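Local coordinates for protein probable 2-hydroxyhepta-2,4-diene-1,7-dioate isomerase (Thermus thermophilus, PDB 2DFU) that probably acts as a metal-dependent isomerase of the fumarylacetoacetate hydrolase family, working on 2-hydroxyhepta-2,4-diene-1,7-dioate, at residues A[77-82]-A[156-161]. Residues are numbered along the deposited sequence; the frame is centred on the assembly and turned at random.
Sequences GLFLKG and LQWVRA
Trp158 meets Phe79 edge to face, and it is the one residue of 156-161 whose side chain touches strand 78-81. The chain comes in from the subunit interface, where Leu156 packs on Trp158 of the second subunit. Gln157 follows with its side chain folded back, and its NE2 gives a bent hydrogen bond to Leu156 O (3.1 Å, N-H...O angle 137°). Its OE1 accepts from the backbone N of Trp158 in the second subunit, and Trp158 N donates in turn to Gln157 OE1 of that subunit. Trp158, at the N-cap of helix 159-162, presents the edge of its six-membered ring to one face of Phe79 in a tilted edge-to-face (T-shaped) stack, with centroids 5.4 Å apart and planes at 61°. Trp158 CZ3 comes 3.8 Å from Phe79 CD1, while Trp158 CE3 sits above the rim of the phenyl ring, 3.9 Å from Phe79 CG. Strand 78-81 belongs to the β-rich fumarylacetoacetate hydrolase (FAH) family fold and pairs antiparallel with strand 50-53; the stack joins it to the residue that opens helix 159-162. A water bridges the backbones, donating to Leu80 O at 2.7 Å and, more weakly, to Trp158 O. Farther along, Arg160 forms salt bridges through NE to Asp155 and through NH2 to Glu75 of the second subunit, and Ala161 packs against helix 149-154.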
loop_
_atom_site.group_PDB
_atom_site.type_symbol
_atom_site.label_atom_id
_atom_site.label_comp_id
_atom_site.label_asym_id
_atom_site.label_seq_id
_atom_site.Cartn_x
_atom_site.Cartn_y
_atom_site.Cartn_z
ATOM N N GLY A 77 -5.178 -10.316 13.112
ATOM C CA GLY A 77 -4.082 -10.627 12.211
ATOM C C GLY A 77 -4.280 -9.686 11.038
ATOM O O GLY A 77 -5.412 -9.515 10.584
ATOM N N LEU A 78 -3.210 -9.071 10.541
ATOM C CA LEU A 78 -3.347 -8.122 9.439
ATOM C C LEU A 78 -2.464 -8.392 8.228
ATOM O O LEU A 78 -1.418 -9.031 8.333
ATOM C CB LEU A 78 -3.032 -6.710 9.933
ATOM C CG LEU A 78 -3.762 -6.155 11.158
ATOM C CD1 LEU A 78 -3.071 -4.874 11.603
ATOM C CD2 LEU A 78 -5.225 -5.891 10.838
ATOM N N PHE A 79 -2.904 -7.900 7.074
ATOM C CA PHE A 79 -2.128 -8.004 5.847
ATOM C C PHE A 79 -2.524 -6.851 4.937
ATOM O O PHE A 79 -3.611 -6.279 5.078
ATOM C CB PHE A 79 -2.308 -9.363 5.145
ATOM C CG PHE A 79 -3.707 -9.656 4.692
ATOM C CD1 PHE A 79 -4.613 -10.280 5.543
ATOM C CD2 PHE A 79 -4.105 -9.358 3.393
ATOM C CE1 PHE A 79 -5.898 -10.610 5.102
ATOM C CE2 PHE A 79 -5.385 -9.683 2.942
ATOM C CZ PHE A 79 -6.282 -10.310 3.794
ATOM N N LEU A 80 -1.635 -6.495 4.016
ATOM C CA LEU A 80 -1.879 -5.378 3.107
ATOM C C LEU A 80 -2.184 -5.779 1.673
ATOM O O LEU A 80 -1.834 -6.867 1.218
ATOM C CB LEU A 80 -0.661 -4.449 3.084
ATOM C CG LEU A 80 -0.175 -3.877 4.415
ATOM C CD1 LEU A 80 1.221 -3.287 4.226
ATOM C CD2 LEU A 80 -1.151 -2.813 4.926
ATOM N N LYS A 81 -2.846 -4.871 0.972
ATOM C CA LYS A 81 -3.166 -5.034 -0.436
ATOM C C LYS A 81 -2.807 -3.682 -1.040
ATOM O O LYS A 81 -3.020 -2.642 -0.415
ATOM C CB LYS A 81 -4.657 -5.331 -0.644
ATOM C CG LYS A 81 -5.057 -6.770 -0.343
ATOM C CD LYS A 81 -6.573 -6.924 -0.240
ATOM C CE LYS A 81 -7.201 -7.581 -1.459
ATOM N NZ LYS A 81 -7.070 -9.064 -1.475
ATOM N N GLY A 82 -2.223 -3.688 -2.228
ATOM C CA GLY A 82 -1.885 -2.428 -2.856
ATOM C C GLY A 82 -3.094 -1.931 -3.620
ATOM O O GLY A 82 -3.998 -2.713 -3.895
ATOM N N LEU A 156 7.028 -15.842 0.544
ATOM C CA LEU A 156 7.533 -15.248 1.782
ATOM C C LEU A 156 6.384 -14.561 2.526
ATOM O O LEU A 156 6.201 -14.745 3.732
ATOM C CB LEU A 156 8.624 -14.224 1.460
ATOM C CG LEU A 156 9.284 -13.530 2.652
ATOM C CD1 LEU A 156 10.079 -14.548 3.473
ATOM C CD2 LEU A 156 10.194 -12.420 2.140
ATOM N N GLN A 157 5.619 -13.766 1.783
ATOM C CA GLN A 157 4.470 -13.041 2.315
ATOM C C GLN A 157 3.326 -13.153 1.307
ATOM O O GLN A 157 3.536 -13.561 0.160
ATOM C CB GLN A 157 4.823 -11.565 2.552
ATOM C CG GLN A 157 5.798 -11.323 3.708
ATOM C CD GLN A 157 5.144 -11.467 5.073
ATOM O OE1 GLN A 157 4.335 -10.627 5.478
ATOM N NE2 GLN A 157 5.484 -12.538 5.786
ATOM N N TRP A 158 2.123 -12.776 1.731
ATOM C CA TRP A 158 0.941 -12.874 0.878
ATOM C C TRP A 158 0.817 -11.791 -0.190
ATOM O O TRP A 158 -0.292 -11.338 -0.489
ATOM C CB TRP A 158 -0.327 -12.868 1.742
ATOM C CG TRP A 158 -0.367 -13.943 2.796
ATOM C CD1 TRP A 158 0.504 -14.994 2.942
ATOM C CD2 TRP A 158 -1.325 -14.070 3.852
ATOM N NE1 TRP A 158 0.142 -15.762 4.025
ATOM C CE2 TRP A 158 -0.976 -15.219 4.600
ATOM C CE3 TRP A 158 -2.447 -13.325 4.241
ATOM C CZ2 TRP A 158 -1.710 -15.639 5.717
ATOM C CZ3 TRP A 158 -3.176 -13.745 5.354
ATOM C CH2 TRP A 158 -2.804 -14.889 6.077
ATOM N N VAL A 159 1.931 -11.390 -0.790
ATOM C CA VAL A 159 1.862 -10.355 -1.806
ATOM C C VAL A 159 1.105 -10.787 -3.064
ATOM O O VAL A 159 0.104 -10.159 -3.423
ATOM C CB VAL A 159 3.256 -9.836 -2.186
ATOM C CG1 VAL A 159 3.130 -8.732 -3.222
ATOM C CG2 VAL A 159 3.950 -9.297 -0.945
ATOM N N ARG A 160 1.537 -11.838 -3.752
ATOM C CA ARG A 160 0.746 -12.186 -4.921
ATOM C C ARG A 160 -0.483 -12.999 -4.547
ATOM O O ARG A 160 -1.396 -13.157 -5.352
ATOM C CB ARG A 160 1.576 -12.892 -6.004
ATOM C CG ARG A 160 2.274 -14.142 -5.610
ATOM C CD ARG A 160 3.072 -14.671 -6.794
ATOM N NE ARG A 160 3.849 -15.833 -6.394
ATOM C CZ ARG A 160 4.374 -16.717 -7.232
ATOM N NH1 ARG A 160 4.214 -16.584 -8.542
ATOM N NH2 ARG A 160 5.051 -17.747 -6.749
ATOM N N ALA A 161 -0.527 -13.485 -3.311
ATOM C CA ALA A 161 -1.681 -14.254 -2.863
ATOM C C ALA A 161 -2.891 -13.348 -2.646
ATOM O O ALA A 161 -4.026 -13.743 -2.904
ATOM C CB ALA A 161 -1.358 -14.985 -1.565
HETATM O O HOH W 1 -0.096 -8.929 1.273
#